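Local coordinates for TagI restriction endonuclease (Thermocrispum agreste, PDB 6GHS) that cleaves DNA carrying modified cytosines such as 5-methylcytosine or 5-hydroxymethylcytosine, combining an SRA domain with an HNH (ββα-Me) nuclease domain, at the interface of chains A and B. Coordinates in Å, arbitrary orientation; residue numbers count along the deposited sequence, not the author numbering. Chains: chain A/B, TagI restriction endonuclease.

The two contacts lie about 35 Å apart, measured between the centres of their C-alpha atoms, and share no residue. Contact 1 joins an SRA domain to the partner's C-terminal tail: the stretch of chain A following helix 292-299 is bound by strands 122-137 and 145-153 of chain B. Contact 2 brings the HNH region of chain B, at the end of helix 251-258, against both the SRA domain and the HNH segment 217-220 of chain A. The same strand, 122-137, serves both, from chain B in contact 1 and from chain A in contact 2. Two-fold symmetry repeats each contact with the chains exchanged, consistent with a dimer.

Contact 1: the interface of chains A and B. Residues chain A 300-303, 305; chain B 134-135, 145.
Strands 122-137 and 145-153 of the SRA domain of chain B present an arginine clamp to the C-terminal tail of chain A, whose loop 300-305 follows helix 292-299. It is a clear case of one guanidinium reading a turn through its main-chain carbonyls. B:Arg145 starts with CG anti to its carbonyl carbon and then bends at chi2 (-74°) and chi3 (-82°), which turns the edge of the guanidinium toward the loop. B:Arg145 NH2 serves two acceptors: it donates to A:Leu302 O at 2.7 Å, nearly along the C=O axis, and to A:Ser300 O at 3.0 Å from above that carbonyl's plane. B:Arg145 NE gives its hydrogen to A:Pro303 O at 3.1 Å, again from above the carbonyl plane. All three oxygens lie close to the guanidinium plane, so the group is held against rotation, and its positive charge is likely to steady the gathered carbonyl dipoles. One face carries A:Ile305 CG1, 3.9 Å from B:Arg145 NH2 and offset toward the rim; the backbone carbonyl carbon of B:Phe135 lies over the opposite face. An alanine in place of B:Arg145 would remove both donor nitrogens and with them all three hydrogen bonds, and would probably loosen the tail turn, whose carbonyls would lose their shared charged partner. Next to the clamp, the backbone N of B:Phe135 donates to A:Gln301 O at 3.1 Å, joining strand 122-137 to the same loop. The B:Phe135 ring, with CG anti to the carbonyl carbon (chi1 -72°), takes A:Pro303 CA over one face toward the rim, while B:Phe135 CE1 touches A:Pro303 CG at 3.7 Å. That proline crosses the phenyl group obliquely. A:Gln301 extends past the neighbouring tryptophan, its CB 3.9 Å from B:Trp134 CB, its amide plane nearly parallel to the indole but touching the beta-carbon rather than the ring.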
loop_
_atom_site.group_PDB
_atom_site.type_symbol
_atom_site.label_atom_id
_atom_site.label_comp_id
_atom_site.label_asym_id
_atom_site.label_seq_id
_atom_site.Cartn_x
_atom_site.Cartn_y
_atom_site.Cartn_z
ATOM N N SER A 300 -13.527 20.417 1.045
ATOM C CA SER A 300 -13.265 21.214 2.229
ATOM C C SER A 300 -12.028 20.812 3.029
ATOM O O SER A 300 -11.784 21.398 4.077
ATOM C CB SER A 300 -14.518 21.226 3.129
ATOM O OG SER A 300 -15.532 22.049 2.558
ATOM N N GLN A 301 -11.258 19.824 2.562
ATOM C CA GLN A 301 -9.933 19.497 3.133
ATOM C C GLN A 301 -8.787 20.283 2.493
ATOM O O GLN A 301 -7.649 20.166 2.943
ATOM C CB GLN A 301 -9.598 18.016 2.956
ATOM C CG GLN A 301 -10.545 17.012 3.587
ATOM C CD GLN A 301 -10.095 15.590 3.292
ATOM O OE1 GLN A 301 -10.029 15.185 2.126
ATOM N NE2 GLN A 301 -9.743 14.837 4.340
ATOM N N LEU A 302 -9.066 21.048 1.437
ATOM C CA LEU A 302 -8.034 21.836 0.777
ATOM C C LEU A 302 -7.661 23.061 1.619
ATOM O O LEU A 302 -8.416 23.433 2.505
ATOM C CB LEU A 302 -8.515 22.269 -0.606
ATOM C CG LEU A 302 -8.743 21.125 -1.584
ATOM C CD1 LEU A 302 -9.550 21.614 -2.768
ATOM C CD2 LEU A 302 -7.420 20.527 -2.044
ATOM N N PRO A 303 -6.500 23.696 1.341
ATOM C CA PRO A 303 -6.086 24.856 2.129
ATOM C C PRO A 303 -7.045 26.050 2.058
ATOM O O PRO A 303 -7.477 26.544 3.110
ATOM C CB PRO A 303 -4.716 25.213 1.543
ATOM C CG PRO A 303 -4.245 23.970 0.877
ATOM C CD PRO A 303 -5.486 23.352 0.330
ATOM N N ILE A 305 -10.739 26.729 0.712
ATOM C CA ILE A 305 -11.928 26.090 0.176
ATOM C C ILE A 305 -12.341 26.882 -1.067
ATOM O O ILE A 305 -12.375 28.125 -1.032
ATOM C CB ILE A 305 -13.093 26.033 1.188
ATOM C CG1 ILE A 305 -12.677 25.224 2.431
ATOM C CG2 ILE A 305 -14.342 25.438 0.531
ATOM C CD1 ILE A 305 -13.711 25.208 3.546
ATOM N N TRP B 134 -4.648 16.973 5.953
ATOM C CA TRP B 134 -5.721 17.843 5.494
ATOM C C TRP B 134 -5.615 19.191 6.166
ATOM O O TRP B 134 -4.749 19.403 7.016
ATOM C CB TRP B 134 -7.077 17.221 5.832
ATOM C CG TRP B 134 -7.216 16.967 7.284
ATOM C CD1 TRP B 134 -7.708 17.820 8.231
ATOM C CD2 TRP B 134 -6.815 15.787 7.975
ATOM N NE1 TRP B 134 -7.651 17.233 9.470
ATOM C CE2 TRP B 134 -7.108 15.985 9.341
ATOM C CE3 TRP B 134 -6.241 14.574 7.568
ATOM C CZ2 TRP B 134 -6.847 15.020 10.303
ATOM C CZ3 TRP B 134 -5.979 13.612 8.527
ATOM C CH2 TRP B 134 -6.281 13.840 9.882
ATOM N N PHE B 135 -6.511 20.094 5.775
ATOM C CA PHE B 135 -6.699 21.365 6.462
ATOM C C PHE B 135 -8.067 21.400 7.099
ATOM O O PHE B 135 -9.029 20.850 6.551
ATOM C CB PHE B 135 -6.513 22.526 5.505
ATOM C CG PHE B 135 -5.090 22.725 5.119
ATOM C CD1 PHE B 135 -4.490 21.882 4.193
ATOM C CD2 PHE B 135 -4.328 23.712 5.716
ATOM C CE1 PHE B 135 -3.159 22.044 3.844
ATOM C CE2 PHE B 135 -3.001 23.880 5.371
ATOM C CZ PHE B 135 -2.413 23.045 4.435
ATOM N N ARG B 145 -7.290 28.545 9.109
ATOM C CA ARG B 145 -7.076 27.169 8.737
ATOM C C ARG B 145 -5.794 26.677 9.378
ATOM O O ARG B 145 -4.801 27.407 9.443
ATOM C CB ARG B 145 -6.936 27.041 7.211
ATOM C CG ARG B 145 -8.068 27.644 6.381
ATOM C CD ARG B 145 -9.329 26.797 6.440
ATOM N NE ARG B 145 -9.295 25.672 5.508
ATOM C CZ ARG B 145 -10.081 24.594 5.584
ATOM N NH1 ARG B 145 -10.990 24.437 6.559
ATOM N NH2 ARG B 145 -9.947 23.642 4.669
#

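Contact 2: the interface of chains A and B. Residues chain A 98-99, 133, 217-220; chain B 255-256, 259-261, 274.
B:Asn259, just beyond helix 251-258 of the HNH (ββα-Me) nuclease region, buries the most surface here and shows how one residue can hold two regions of a partner chain, its side-chain amide meeting the SRA domain and its main-chain O the 217-220 segment. Its CG stands anti to the carbonyl carbon (chi1 -58°), sending the amide tip to tip against that of A:Gln98 in SRA helix 89-100. A:Gln98 NE2 donates to B:Asn259 OD1 at 3.1 Å, in the carbonyl plane and on a lone pair, with the two amides turned 32° apart. A water also bonds to OD1 and links it to A:Gln98 OE1 and the backbone N of A:His133. The other end of the amide turns back to its own helix, where B:Asn259 ND2 donates to B:Val255 O at 2.7 Å, on a lone pair; OD1 is thereby set facing chain A. Behind A:Gln98 stands A:His133 of strand 122-137; A:His133 ND1 donates to A:Gln98 OE1 at 2.8 Å and so fixes which end of that amide faces the asparagine. The opposite ring nitrogen, NE2, donates to A:Asp220 OD2 on its syn lone pair; this carboxylate would probably favour a protonated imidazole. A:Asp220 N in turn donates to the backbone O of B:Asn259 at 3.1 Å, nearly along the C=O axis, so both the side chain and the main chain of the asparagine are gripped. B:Leu274 covers the neighbouring backbone with its two branches: CD2 lies 3.8 Å from A:Asp220 CA, and CD1 meets A:Glu218 CB at 3.9 Å. Between leucine and helix sits A:Val219. Its CG1, anti to the carbonyl carbon, touches B:Val255 CG1 at 3.9 Å, and its side chain lies alongside that of B:Asn259, pointing the same way. Farther along, A:Ile217 crosses the extended B:Arg256 at about a right angle, its CD1 against the guanidinium.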
loop_
_atom_site.group_PDB
_atom_site.type_symbol
_atom_site.label_atom_id
_atom_site.label_comp_id
_atom_site.label_asym_id
_atom_site.label_seq_id
_atom_site.Cartn_x
_atom_site.Cartn_y
_atom_site.Cartn_z
ATOM N N GLN A 98 -4.883 -11.083 -4.931
ATOM C CA GLN A 98 -3.719 -10.226 -4.740
ATOM C C GLN A 98 -4.052 -8.781 -5.120
ATOM O O GLN A 98 -3.813 -7.865 -4.339
ATOM C CB GLN A 98 -2.557 -10.743 -5.589
ATOM C CG GLN A 98 -1.223 -10.042 -5.368
ATOM C CD GLN A 98 -0.478 -9.755 -6.669
ATOM O OE1 GLN A 98 0.092 -10.656 -7.293
ATOM N NE2 GLN A 98 -0.471 -8.489 -7.073
ATOM N N LEU A 99 -4.639 -8.585 -6.296
ATOM C CA LEU A 99 -4.953 -7.237 -6.775
ATOM C C LEU A 99 -6.048 -6.507 -5.981
ATOM O O LEU A 99 -5.907 -5.315 -5.689
ATOM C CB LEU A 99 -5.354 -7.269 -8.244
ATOM C CG LEU A 99 -4.282 -7.745 -9.223
ATOM C CD1 LEU A 99 -4.860 -7.708 -10.635
ATOM C CD2 LEU A 99 -2.987 -6.943 -9.143
ATOM N N HIS A 133 2.995 -12.673 -7.567
ATOM C CA HIS A 133 2.950 -13.919 -8.326
ATOM C C HIS A 133 3.935 -13.918 -9.484
ATOM O O HIS A 133 4.313 -12.875 -9.985
ATOM C CB HIS A 133 1.549 -14.163 -8.855
ATOM C CG HIS A 133 1.138 -13.193 -9.909
ATOM N ND1 HIS A 133 0.374 -12.081 -9.635
ATOM C CD2 HIS A 133 1.402 -13.152 -11.237
ATOM C CE1 HIS A 133 0.170 -11.404 -10.753
ATOM N NE2 HIS A 133 0.781 -12.035 -11.740
ATOM N N ILE A 217 -6.279 0.058 -16.367
ATOM C CA ILE A 217 -4.967 -0.527 -16.265
ATOM C C ILE A 217 -5.175 -2.005 -16.558
ATOM O O ILE A 217 -5.961 -2.669 -15.881
ATOM C CB ILE A 217 -4.403 -0.328 -14.846
ATOM C CG1 ILE A 217 -4.287 1.162 -14.507
ATOM C CG2 ILE A 217 -3.056 -1.004 -14.679
ATOM C CD1 ILE A 217 -3.246 1.907 -15.312
ATOM N N GLU A 218 -4.498 -2.504 -17.587
ATOM C CA GLU A 218 -4.536 -3.914 -17.938
ATOM C C GLU A 218 -3.285 -4.578 -17.382
ATOM O O GLU A 218 -2.178 -4.145 -17.668
ATOM C CB GLU A 218 -4.623 -4.098 -19.464
ATOM C CG GLU A 218 -6.042 -4.054 -20.061
ATOM C CD GLU A 218 -6.850 -5.350 -19.849
ATOM O OE1 GLU A 218 -6.259 -6.469 -19.882
ATOM O OE2 GLU A 218 -8.092 -5.258 -19.655
ATOM N N VAL A 219 -3.471 -5.616 -16.577
ATOM C CA VAL A 219 -2.368 -6.470 -16.124
ATOM C C VAL A 219 -2.562 -7.898 -16.673
ATOM O O VAL A 219 -3.489 -8.141 -17.480
ATOM C CB VAL A 219 -2.194 -6.423 -14.579
ATOM C CG1 VAL A 219 -1.914 -5.004 -14.119
ATOM C CG2 VAL A 219 -3.405 -6.965 -13.834
ATOM N N ASP A 220 -1.688 -8.824 -16.261
ATOM C CA ASP A 220 -1.686 -10.187 -16.812
ATOM C C ASP A 220 -3.023 -10.884 -16.709
ATOM O O ASP A 220 -3.499 -11.433 -17.684
ATOM C CB ASP A 220 -0.558 -11.077 -16.241
ATOM C CG ASP A 220 -0.583 -11.213 -14.714
ATOM O OD1 ASP A 220 -1.344 -10.510 -14.033
ATOM O OD2 ASP A 220 0.190 -12.034 -14.191
ATOM N N VAL B 255 2.400 -0.837 -11.050
ATOM C CA VAL B 255 1.457 -1.944 -11.021
ATOM C C VAL B 255 1.635 -2.861 -12.222
ATOM O O VAL B 255 1.665 -4.089 -12.084
ATOM C CB VAL B 255 0.013 -1.421 -11.013
ATOM C CG1 VAL B 255 -0.994 -2.548 -11.223
ATOM C CG2 VAL B 255 -0.278 -0.714 -9.699
ATOM N N ARG B 256 1.729 -2.258 -13.400
ATOM C CA ARG B 256 1.973 -3.010 -14.636
ATOM C C ARG B 256 3.264 -3.819 -14.531
ATOM O O ARG B 256 3.289 -5.016 -14.795
ATOM C CB ARG B 256 2.069 -2.069 -15.844
ATOM C CG ARG B 256 0.831 -1.239 -16.106
ATOM C CD ARG B 256 0.794 -0.736 -17.521
ATOM N NE ARG B 256 -0.246 0.284 -17.666
ATOM C CZ ARG B 256 -0.063 1.556 -18.047
ATOM N NH1 ARG B 256 1.144 2.033 -18.374
ATOM N NH2 ARG B 256 -1.113 2.378 -18.134
ATOM N N ASN B 259 3.110 -6.946 -12.262
ATOM C CA ASN B 259 2.119 -7.975 -12.640
ATOM C C ASN B 259 2.091 -8.308 -14.130
ATOM O O ASN B 259 1.020 -8.309 -14.750
ATOM C CB ASN B 259 0.742 -7.518 -12.193
ATOM C CG ASN B 259 0.695 -7.263 -10.723
ATOM O OD1 ASN B 259 0.661 -8.201 -9.937
ATOM N ND2 ASN B 259 0.741 -5.994 -10.334
ATOM N N GLY B 260 3.276 -8.579 -14.686
ATOM C CA GLY B 260 3.444 -9.094 -16.053
ATOM C C GLY B 260 2.923 -8.281 -17.236
ATOM O O GLY B 260 2.515 -8.878 -18.237
ATOM N N ALA B 261 2.914 -6.949 -17.139
ATOM C CA ALA B 261 2.446 -6.080 -18.251
ATOM C C ALA B 261 3.559 -5.236 -18.938
ATOM O O ALA B 261 3.310 -4.546 -19.941
ATOM C CB ALA B 261 1.316 -5.188 -17.758
ATOM N N LEU B 274 1.939 -7.934 -22.584
ATOM C CA LEU B 274 0.653 -8.532 -22.917
ATOM C C LEU B 274 0.502 -8.771 -24.402
ATOM O O LEU B 274 -0.017 -9.810 -24.809
ATOM C CB LEU B 274 -0.512 -7.661 -22.434
ATOM C CG LEU B 274 -0.611 -7.336 -20.936
ATOM C CD1 LEU B 274 -1.883 -6.542 -20.651
ATOM C CD2 LEU B 274 -0.551 -8.586 -20.072
HETATM O O HOH W 1 2.807 -9.719 -8.554
#